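Local coordinates for insecticidal crystal protein Cry35Ab1 (Bacillus thuringiensis, PDB 4JP0) that forms one half of a binary insecticidal toxin that, together with Cry34Ab1, is active against western corn rootworm larvae, at residues E9-L23 / S31-L45. Numbering follows the deposited sequence.
Sequences EISNHANGLYAATYL and SLMNKNDDDIDDYNL
The carbonyl oxygen of Ala20 is gripped twice: Ser31 N donates to it at 2.9 Å, and a water that also touches Ser31 OG reaches it more distantly. Ala20 N in turn binds Ser31 O, through a more bent bond of 138°. At the next hydrogen-bonded pair of the hairpin of strands 18-22 and 31-33, Tyr18 N meets Met33 O at 2.8 Å and nearly straight, with Met33 N returning the bond to Tyr18 O. On its other edge strand 18-22 pairs with strand 43-52. Thr21 exchanges two backbone bonds with Asn44, the shorter running 2.7 Å from Asn44 N to Thr21 O, and Leu23 N closes on Asp42 O. On the face it shares with Met33, Ala20 CB sits among Met33 CG, Tyr43 CD2 and Leu45 CD2, the last a tight 3.4 Å away. Met33 CG also lies over a face of the Tyr43 ring, offset toward the rim.

Lys35 departs from its backbone between N and the carbonyl carbon (chi1 66°), then runs extended past the Tyr18 ring, allowing NZ to donate to Tyr18 OH at 3.1 Å. Ser11 CB lies over the centre of one face of that ring. On the other side of the sheet Leu17 and Leu32 pack at their CB atoms, and Leu32 continues onto Trp135 and Ala112. A second water accepts from Ile10 N and lies within donor range of both Leu45 O and Ala19 O, which also accepts from Trp47 NE1. Backbone bonds on both edges thus hold strand 18-22 between strands 31-33 and 43-52 of the ricin-type beta-trefoil domain, with Ala20 CB filling the apolar contact between them.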
ATOM      1  N   GLU A   9      14.046 -10.515  22.237  1.00 14.53           N
ATOM      2  CA  GLU A   9      15.332 -11.210  22.316  1.00 14.85           C
ATOM      3  C   GLU A   9      14.974 -12.651  22.029  1.00 15.08           C
ATOM      4  O   GLU A   9      13.901 -13.110  22.422  1.00 15.82           O
ATOM      5  CB  GLU A   9      15.942 -11.079  23.731  1.00 15.19           C
ATOM      6  CG  GLU A   9      16.478  -9.674  23.946  1.00 16.72           C
ATOM      7  CD  GLU A   9      17.066  -9.463  25.318  1.00 22.49           C
ATOM      8  OE1 GLU A   9      16.857 -10.309  26.222  1.00 25.51           O
ATOM      9  OE2 GLU A   9      17.734  -8.437  25.483  1.00 25.51           O
ATOM     10  N   ILE A  10      15.828 -13.371  21.339  1.00 13.45           N
ATOM     11  CA  ILE A  10      15.522 -14.773  20.960  1.00 12.86           C
ATOM     12  C   ILE A  10      16.577 -15.689  21.572  1.00 13.43           C
ATOM     13  O   ILE A  10      17.762 -15.524  21.332  1.00 12.91           O
ATOM     14  CB  ILE A  10      15.503 -14.926  19.423  1.00 12.95           C
ATOM     15  CG1 ILE A  10      14.398 -14.070  18.817  1.00 13.84           C
ATOM     16  CG2 ILE A  10      15.293 -16.363  18.998  1.00 13.07           C
ATOM     17  CD1 ILE A  10      14.476 -14.041  17.263  1.00 15.14           C
ATOM     18  N   SER A  11      16.147 -16.618  22.415  1.00 13.78           N
ATOM     19  CA  SER A  11      17.097 -17.484  23.116  1.00 13.73           C
ATOM     20  C   SER A  11      16.775 -18.958  22.926  1.00 13.77           C
ATOM     21  O   SER A  11      15.622 -19.331  22.713  1.00 14.46           O
ATOM     22  CB  SER A  11      17.147 -17.150  24.626  1.00 14.83           C
ATOM     23  OG  SER A  11      15.881 -17.274  25.232  1.00 14.66           O
ATOM     24  N   ASN A  12      17.797 -19.798  23.045  1.00 12.65           N
ATOM     25  CA  ASN A  12      17.606 -21.203  22.807  1.00 13.16           C
ATOM     26  C   ASN A  12      17.115 -21.983  24.043  1.00 14.18           C
ATOM     27  O   ASN A  12      17.604 -21.792  25.172  1.00 12.74           O
ATOM     28  CB  ASN A  12      18.902 -21.819  22.329  1.00 13.52           C
ATOM     29  CG  ASN A  12      18.723 -23.266  21.898  1.00 13.51           C
ATOM     30  OD1 ASN A  12      19.091 -24.182  22.617  1.00 13.32           O
ATOM     31  ND2 ASN A  12      18.143 -23.468  20.718  1.00 13.72           N
ATOM     32  N   HIS A  13      16.141 -22.852  23.822  1.00 12.99           N
ATOM     33  CA  HIS A  13      15.596 -23.652  24.927  1.00 14.32           C
ATOM     34  C   HIS A  13      16.646 -24.552  25.569  1.00 14.28           C
ATOM     35  O   HIS A  13      16.717 -24.626  26.789  1.00 14.59           O
ATOM     36  CB  HIS A  13      14.429 -24.501  24.412  1.00 13.88           C
ATOM     37  CG  HIS A  13      13.882 -25.491  25.406  1.00 16.42           C
ATOM     38  ND1 HIS A  13      13.049 -25.129  26.441  1.00 17.36           N
ATOM     39  CD2 HIS A  13      13.956 -26.837  25.446  1.00 19.39           C
ATOM     40  CE1 HIS A  13      12.659 -26.204  27.099  1.00 21.05           C
ATOM     41  NE2 HIS A  13      13.213 -27.255  26.528  1.00 21.14           N
ATOM     42  N   ALA A  14      17.460 -25.219  24.751  1.00 13.70           N
ATOM     43  CA  ALA A  14      18.449 -26.172  25.282  1.00 13.58           C
ATOM     44  C   ALA A  14      19.614 -25.513  26.007  1.00 13.75           C
ATOM     45  O   ALA A  14      19.985 -25.960  27.077  1.00 14.64           O
ATOM     46  CB  ALA A  14      19.041 -27.068  24.176  1.00 13.57           C
ATOM     47  N   ASN A  15      20.185 -24.469  25.422  1.00 12.96           N
ATOM     48  CA  ASN A  15      21.457 -23.946  25.933  1.00 13.50           C
ATOM     49  C   ASN A  15      21.427 -22.548  26.547  1.00 14.37           C
ATOM     50  O   ASN A  15      22.434 -22.077  27.078  1.00 13.33           O
ATOM     51  CB  ASN A  15      22.519 -24.066  24.840  1.00 14.04           C
ATOM     52  CG  ASN A  15      22.297 -23.116  23.666  1.00 13.50           C
ATOM     53  OD1 ASN A  15      21.749 -22.008  23.796  1.00 13.99           O
ATOM     54  ND2 ASN A  15      22.796 -23.519  22.515  1.00 14.24           N
ATOM     55  N   GLY A  16      20.281 -21.884  26.427  1.00 13.60           N
ATOM     56  CA  GLY A  16      20.037 -20.597  27.087  1.00 13.79           C
ATOM     57  C   GLY A  16      20.782 -19.400  26.499  1.00 14.07           C
ATOM     58  O   GLY A  16      20.764 -18.296  27.078  1.00 14.65           O
ATOM     59  N   LEU A  17      21.410 -19.606  25.347  1.00 13.58           N
ATOM     60  CA  LEU A  17      22.156 -18.556  24.636  1.00 12.86           C
ATOM     61  C   LEU A  17      21.248 -17.723  23.768  1.00 13.58           C
ATOM     62  O   LEU A  17      20.175 -18.199  23.399  1.00 12.13           O
ATOM     63  CB  LEU A  17      23.273 -19.200  23.826  1.00 14.21           C
ATOM     64  CG  LEU A  17      24.301 -20.013  24.634  1.00 12.90           C
ATOM     65  CD1 LEU A  17      25.348 -20.531  23.642  1.00 14.87           C
ATOM     66  CD2 LEU A  17      24.938 -19.137  25.739  1.00 16.94           C
ATOM     67  N   TYR A  18      21.634 -16.466  23.497  1.00 13.52           N
ATOM     68  CA  TYR A  18      20.797 -15.549  22.713  1.00 13.56           C
ATOM     69  C   TYR A  18      21.322 -15.292  21.301  1.00 13.68           C
ATOM     70  O   TYR A  18      22.525 -15.079  21.098  1.00 12.84           O
ATOM     71  CB  TYR A  18      20.704 -14.207  23.430  1.00 14.05           C
ATOM     72  CG  TYR A  18      19.866 -14.306  24.698  1.00 14.00           C
ATOM     73  CD1 TYR A  18      20.364 -14.893  25.864  1.00 14.18           C
ATOM     74  CD2 TYR A  18      18.585 -13.794  24.731  1.00 14.40           C
ATOM     75  CE1 TYR A  18      19.563 -14.979  27.052  1.00 13.58           C
ATOM     76  CE2 TYR A  18      17.784 -13.868  25.899  1.00 15.56           C
ATOM     77  CZ  TYR A  18      18.292 -14.468  27.044  1.00 14.79           C
ATOM     78  OH  TYR A  18      17.505 -14.546  28.175  1.00 17.06           O
ATOM     79  N   ALA A  19      20.398 -15.251  20.344  1.00 11.84           N
ATOM     80  CA  ALA A  19      20.764 -14.966  18.970  1.00 12.68           C
ATOM     81  C   ALA A  19      21.325 -13.543  18.935  1.00 14.43           C
ATOM     82  O   ALA A  19      20.723 -12.607  19.522  1.00 14.16           O
ATOM     83  CB  ALA A  19      19.524 -15.081  18.070  1.00 12.37           C
ATOM     84  N   ALA A  20      22.436 -13.358  18.223  1.00 14.51           N
ATOM     85  CA  ALA A  20      23.163 -12.080  18.280  1.00 14.74           C
ATOM     86  C   ALA A  20      23.917 -11.755  16.999  1.00 14.76           C
ATOM     87  O   ALA A  20      24.360 -12.650  16.307  1.00 14.52           O
ATOM     88  CB  ALA A  20      24.180 -12.160  19.413  1.00 15.80           C
ATOM     89  N   THR A  21      24.080 -10.467  16.687  1.00 15.55           N
ATOM     90  CA  THR A  21      24.992 -10.071  15.613  1.00 15.29           C
ATOM     91  C   THR A  21      26.045  -9.156  16.216  1.00 16.74           C
ATOM     92  O   THR A  21      25.799  -8.546  17.276  1.00 16.14           O
ATOM     93  CB  THR A  21      24.287  -9.272  14.498  1.00 16.12           C
ATOM     94  OG1 THR A  21      23.416  -8.313  15.075  1.00 14.94           O
ATOM     95  CG2 THR A  21      23.389 -10.132  13.677  1.00 15.88           C
ATOM     96  N   TYR A  22      27.184  -9.009  15.524  1.00 16.92           N
ATOM     97  CA  TYR A  22      28.242  -8.098  15.980  1.00 19.27           C
ATOM     98  C   TYR A  22      27.759  -6.699  15.585  1.00 18.59           C
ATOM     99  O   TYR A  22      27.323  -6.517  14.465  1.00 18.30           O
ATOM    100  CB  TYR A  22      29.576  -8.365  15.246  1.00 20.93           C
ATOM    101  CG  TYR A  22      30.392  -9.571  15.671  1.00 28.28           C
ATOM    102  CD1 TYR A  22      31.800  -9.551  15.600  1.00 34.08           C
ATOM    103  CD2 TYR A  22      29.792 -10.732  16.101  1.00 33.05           C
ATOM    104  CE1 TYR A  22      32.555 -10.652  15.968  1.00 37.40           C
ATOM    105  CE2 TYR A  22      30.559 -11.840  16.487  1.00 38.01           C
ATOM    106  CZ  TYR A  22      31.925 -11.784  16.415  1.00 38.60           C
ATOM    107  OH  TYR A  22      32.667 -12.879  16.793  1.00 45.29           O
ATOM    108  N   LEU A  23      27.824  -5.724  16.480  1.00 18.63           N
ATOM    109  CA  LEU A  23      27.297  -4.395  16.169  1.00 20.31           C
ATOM    110  C   LEU A  23      28.071  -3.625  15.122  1.00 21.85           C
ATOM    111  O   LEU A  23      27.508  -2.781  14.423  1.00 23.24           O
ATOM    112  CB  LEU A  23      27.314  -3.504  17.426  1.00 20.42           C
ATOM    113  CG  LEU A  23      26.231  -3.675  18.456  1.00 20.93           C
ATOM    114  CD1 LEU A  23      26.514  -2.778  19.640  1.00 20.83           C
ATOM    115  CD2 LEU A  23      24.839  -3.373  17.851  1.00 19.72           C
ATOM    116  N   SER A  31      24.987 -15.420  15.561  1.00 13.35           N
ATOM    117  CA  SER A  31      25.546 -16.466  16.427  1.00 14.16           C
ATOM    118  C   SER A  31      24.742 -16.553  17.714  1.00 13.09           C
ATOM    119  O   SER A  31      23.752 -15.870  17.872  1.00 11.66           O
ATOM    120  CB  SER A  31      26.994 -16.135  16.806  1.00 14.62           C
ATOM    121  OG  SER A  31      27.014 -14.830  17.449  1.00 16.14           O
ATOM    122  N   LEU A  32      25.195 -17.379  18.642  1.00 13.24           N
ATOM    123  CA  LEU A  32      24.549 -17.489  19.941  1.00 13.83           C
ATOM    124  C   LEU A  32      25.525 -17.052  21.009  1.00 14.96           C
ATOM    125  O   LEU A  32      26.622 -17.616  21.122  1.00 15.15           O
ATOM    126  CB  LEU A  32      24.080 -18.934  20.215  1.00 15.20           C
ATOM    127  CG  LEU A  32      22.934 -19.426  19.311  1.00 15.61           C
ATOM    128  CD1 LEU A  32      22.539 -20.909  19.578  1.00 15.38           C
ATOM    129  CD2 LEU A  32      21.716 -18.493  19.484  1.00 15.81           C
ATOM    130  N   MET A  33      25.095 -16.113  21.857  1.00 14.20           N
ATOM    131  CA  MET A  33      25.985 -15.538  22.875  1.00 15.68           C
ATOM    132  C   MET A  33      25.354 -15.667  24.235  1.00 16.36           C
ATOM    133  O   MET A  33      24.120 -15.620  24.348  1.00 14.34           O
ATOM    134  CB  MET A  33      26.189 -14.031  22.619  1.00 16.03           C
ATOM    135  CG  MET A  33      27.016 -13.727  21.362  1.00 18.44           C
ATOM    136  SD  MET A  33      28.738 -14.284  21.593  1.00 22.86           S
ATOM    137  CE  MET A  33      29.179 -13.216  22.961  1.00 25.07           C
ATOM    138  N   ASN A  34      26.204 -15.753  25.271  1.00 17.81           N
ATOM    139  CA  ASN A  34      25.734 -15.732  26.655  1.00 19.44           C
ATOM    140  C   ASN A  34      25.493 -14.273  27.053  1.00 20.94           C
ATOM    141  O   ASN A  34      26.337 -13.416  26.786  1.00 20.31           O
ATOM    142  CB  ASN A  34      26.754 -16.367  27.596  1.00 20.23           C
ATOM    143  CG  ASN A  34      26.216 -16.512  29.002  1.00 21.46           C
ATOM    144  OD1 ASN A  34      25.752 -15.556  29.595  1.00 22.25           O
ATOM    145  ND2 ASN A  34      26.253 -17.727  29.529  1.00 24.08           N
ATOM    146  N   LYS A  35      24.351 -13.982  27.665  1.00 22.13           N
ATOM    147  CA  LYS A  35      24.009 -12.582  27.914  1.00 26.44           C
ATOM    148  C   LYS A  35      24.928 -11.942  28.914  1.00 27.95           C
ATOM    149  O   LYS A  35      24.923 -10.717  29.047  1.00 29.08           O
ATOM    150  CB  LYS A  35      22.528 -12.371  28.279  1.00 26.05           C
ATOM    151  CG  LYS A  35      22.099 -12.985  29.600  1.00 28.47           C
ATOM    152  CD  LYS A  35      20.547 -13.080  29.626  1.00 29.59           C
ATOM    153  CE  LYS A  35      20.009 -13.742  30.885  1.00 33.63           C
ATOM    154  NZ  LYS A  35      18.499 -13.635  30.962  1.00 30.54           N
ATOM    155  N   ASN A  36      25.768 -12.743  29.560  1.00 29.47           N
ATOM    156  CA  ASN A  36      26.729 -12.185  30.519  1.00 32.08           C
ATOM    157  C   ASN A  36      28.177 -12.320  30.040  1.00 31.91           C
ATOM    158  O   ASN A  36      29.142 -12.276  30.808  1.00 32.56           O
ATOM    159  CB  ASN A  36      26.517 -12.801  31.905  1.00 33.83           C
ATOM    160  CG  ASN A  36      25.172 -12.413  32.508  1.00 37.42           C
ATOM    161  OD1 ASN A  36      24.881 -11.232  32.689  1.00 43.27           O
ATOM    162  ND2 ASN A  36      24.334 -13.403  32.795  1.00 40.29           N
ATOM    163  N   ASP A  37      28.336 -12.493  28.736  1.00 30.80           N
ATOM    164  CA  ASP A  37      29.664 -12.525  28.160  1.00 30.24           C
ATOM    165  C   ASP A  37      30.356 -11.173  28.410  1.00 29.39           C
ATOM    166  O   ASP A  37      29.693 -10.128  28.389  1.00 27.38           O
ATOM    167  CB  ASP A  37      29.539 -12.762  26.644  1.00 30.14           C
ATOM    168  CG  ASP A  37      30.880 -13.003  25.987  1.00 32.52           C
ATOM    169  OD1 ASP A  37      31.517 -12.026  25.518  1.00 31.93           O
ATOM    170  OD2 ASP A  37      31.368 -14.146  25.899  1.00 33.63           O
ATOM    171  N   ASP A  38      31.671 -11.194  28.592  1.00 29.46           N
ATOM    172  CA  ASP A  38      32.462  -9.976  28.791  1.00 30.42           C
ATOM    173  C   ASP A  38      32.323  -8.964  27.674  1.00 29.58           C
ATOM    174  O   ASP A  38      32.454  -7.804  27.882  1.00 30.06           O
ATOM    175  CB  ASP A  38      33.956 -10.261  29.104  1.00 31.60           C
ATOM    176  CG  ASP A  38      34.778 -10.656  27.885  1.00 35.93           C
ATOM    177  OD1 ASP A  38      34.305 -11.370  27.032  1.00 41.03           O
ATOM    178  OD2 ASP A  38      35.932 -10.263  27.783  1.00 42.77           O
ATOM    179  N   ASP A  39      32.053  -9.431  26.486  1.00 28.23           N
ATOM    180  CA  ASP A  39      31.932  -8.540  25.351  1.00 27.08           C
ATOM    181  C   ASP A  39      30.487  -8.453  24.844  1.00 25.36           C
ATOM    182  O   ASP A  39      30.280  -8.114  23.677  1.00 23.48           O
ATOM    183  CB  ASP A  39      32.802  -9.001  24.166  1.00 29.01           C
ATOM    184  CG  ASP A  39      34.300  -9.010  24.468  1.00 32.51           C
ATOM    185  OD1 ASP A  39      34.833  -8.117  25.191  1.00 37.61           O
ATOM    186  OD2 ASP A  39      35.036  -9.886  23.976  1.00 36.42           O
ATOM    187  N   ILE A  40      29.496  -8.748  25.679  1.00 23.58           N
ATOM    188  CA  ILE A  40      28.096  -8.712  25.185  1.00 23.63           C
ATOM    189  C   ILE A  40      27.698  -7.348  24.650  1.00 22.77           C
ATOM    190  O   ILE A  40      26.843  -7.246  23.758  1.00 21.59           O
ATOM    191  CB  ILE A  40      27.075  -9.200  26.241  1.00 23.67           C
ATOM    192  CG1 ILE A  40      25.757  -9.578  25.573  1.00 20.64           C
ATOM    193  CG2 ILE A  40      26.859  -8.132  27.333  1.00 23.70           C
ATOM    194  CD1 ILE A  40      25.821 -10.823  24.703  1.00 19.80           C
ATOM    195  N   ASP A  41      28.309  -6.296  25.190  1.00 22.23           N
ATOM    196  CA  ASP A  41      27.977  -4.951  24.730  1.00 23.13           C
ATOM    197  C   ASP A  41      28.418  -4.657  23.286  1.00 22.40           C
ATOM    198  O   ASP A  41      28.028  -3.654  22.724  1.00 24.40           O
ATOM    199  CB  ASP A  41      28.529  -3.910  25.705  0.50 23.22           C
ATOM    200  CG  ASP A  41      27.775  -3.894  27.023  0.50 25.13           C
ATOM    201  OD1 ASP A  41      28.328  -3.357  28.009  0.50 30.32           O
ATOM    202  OD2 ASP A  41      26.635  -4.392  27.174  0.50 26.11           O
ATOM    203  N   ASP A  42      29.206  -5.530  22.681  1.00 21.32           N
ATOM    204  CA  ASP A  42      29.599  -5.373  21.263  1.00 21.65           C
ATOM    205  C   ASP A  42      28.659  -6.125  20.312  1.00 20.81           C
ATOM    206  O   ASP A  42      28.891  -6.201  19.089  1.00 20.92           O
ATOM    207  CB  ASP A  42      31.011  -5.903  21.051  1.00 23.18           C
ATOM    208  CG  ASP A  42      32.052  -5.125  21.841  1.00 25.96           C
ATOM    209  OD1 ASP A  42      31.974  -3.888  21.920  1.00 28.78           O
ATOM    210  OD2 ASP A  42      33.003  -5.680  22.397  1.00 29.57           O
ATOM    211  N   TYR A  43      27.603  -6.694  20.868  1.00 17.85           N
ATOM    212  CA  TYR A  43      26.641  -7.415  20.030  1.00 17.29           C
ATOM    213  C   TYR A  43      25.258  -6.808  20.139  1.00 17.02           C
ATOM    214  O   TYR A  43      24.935  -6.161  21.133  1.00 16.55           O
ATOM    215  CB  TYR A  43      26.511  -8.854  20.500  1.00 17.31           C
ATOM    216  CG  TYR A  43      27.751  -9.672  20.263  1.00 17.79           C
ATOM    217  CD1 TYR A  43      28.849  -9.551  21.107  1.00 20.66           C
ATOM    218  CD2 TYR A  43      27.846 -10.526  19.160  1.00 19.72           C
ATOM    219  CE1 TYR A  43      30.011 -10.293  20.894  1.00 22.99           C
ATOM    220  CE2 TYR A  43      29.029 -11.288  18.934  1.00 21.50           C
ATOM    221  CZ  TYR A  43      30.092 -11.161  19.815  1.00 23.29           C
ATOM    222  OH  TYR A  43      31.255 -11.886  19.622  1.00 23.88           O
ATOM    223  N   ASN A  44      24.432  -7.081  19.139  1.00 14.43           N
ATOM    224  CA  ASN A  44      23.023  -6.764  19.206  1.00 14.76           C
ATOM    225  C   ASN A  44      22.228  -8.037  19.483  1.00 14.38           C
ATOM    226  O   ASN A  44      22.420  -9.020  18.773  1.00 13.46           O
ATOM    227  CB  ASN A  44      22.515  -6.225  17.868  1.00 14.36           C
ATOM    228  CG  ASN A  44      21.007  -6.087  17.859  1.00 13.75           C
ATOM    229  OD1 ASN A  44      20.457  -5.451  18.736  1.00 14.57           O
ATOM    230  ND2 ASN A  44      20.320  -6.764  16.910  1.00 10.00           N
ATOM    231  N   LEU A  45      21.340  -8.008  20.478  1.00 14.04           N
ATOM    232  CA  LEU A  45      20.439  -9.137  20.749  1.00 13.84           C
ATOM    233  C   LEU A  45      18.975  -8.806  20.470  1.00 13.38           C
ATOM    234  O   LEU A  45      18.098  -9.611  20.799  1.00 11.95           O
ATOM    235  CB  LEU A  45      20.515  -9.544  22.234  1.00 13.53           C
ATOM    236  CG  LEU A  45      21.887  -9.734  22.873  1.00 18.03           C
ATOM    237  CD1 LEU A  45      21.798 -10.232  24.322  1.00 19.76           C
ATOM    238  CD2 LEU A  45      22.681 -10.680  22.039  1.00 18.23           C
TER
HETATM  239  O   HOH W   1      18.424 -12.267  21.034  1.00 12.36           O
HETATM  240  O   HOH W   2      22.691 -16.448  28.106  1.00 18.51           O
HETATM  241  O   HOH W   3      27.433 -13.026  15.687  1.00 14.78           O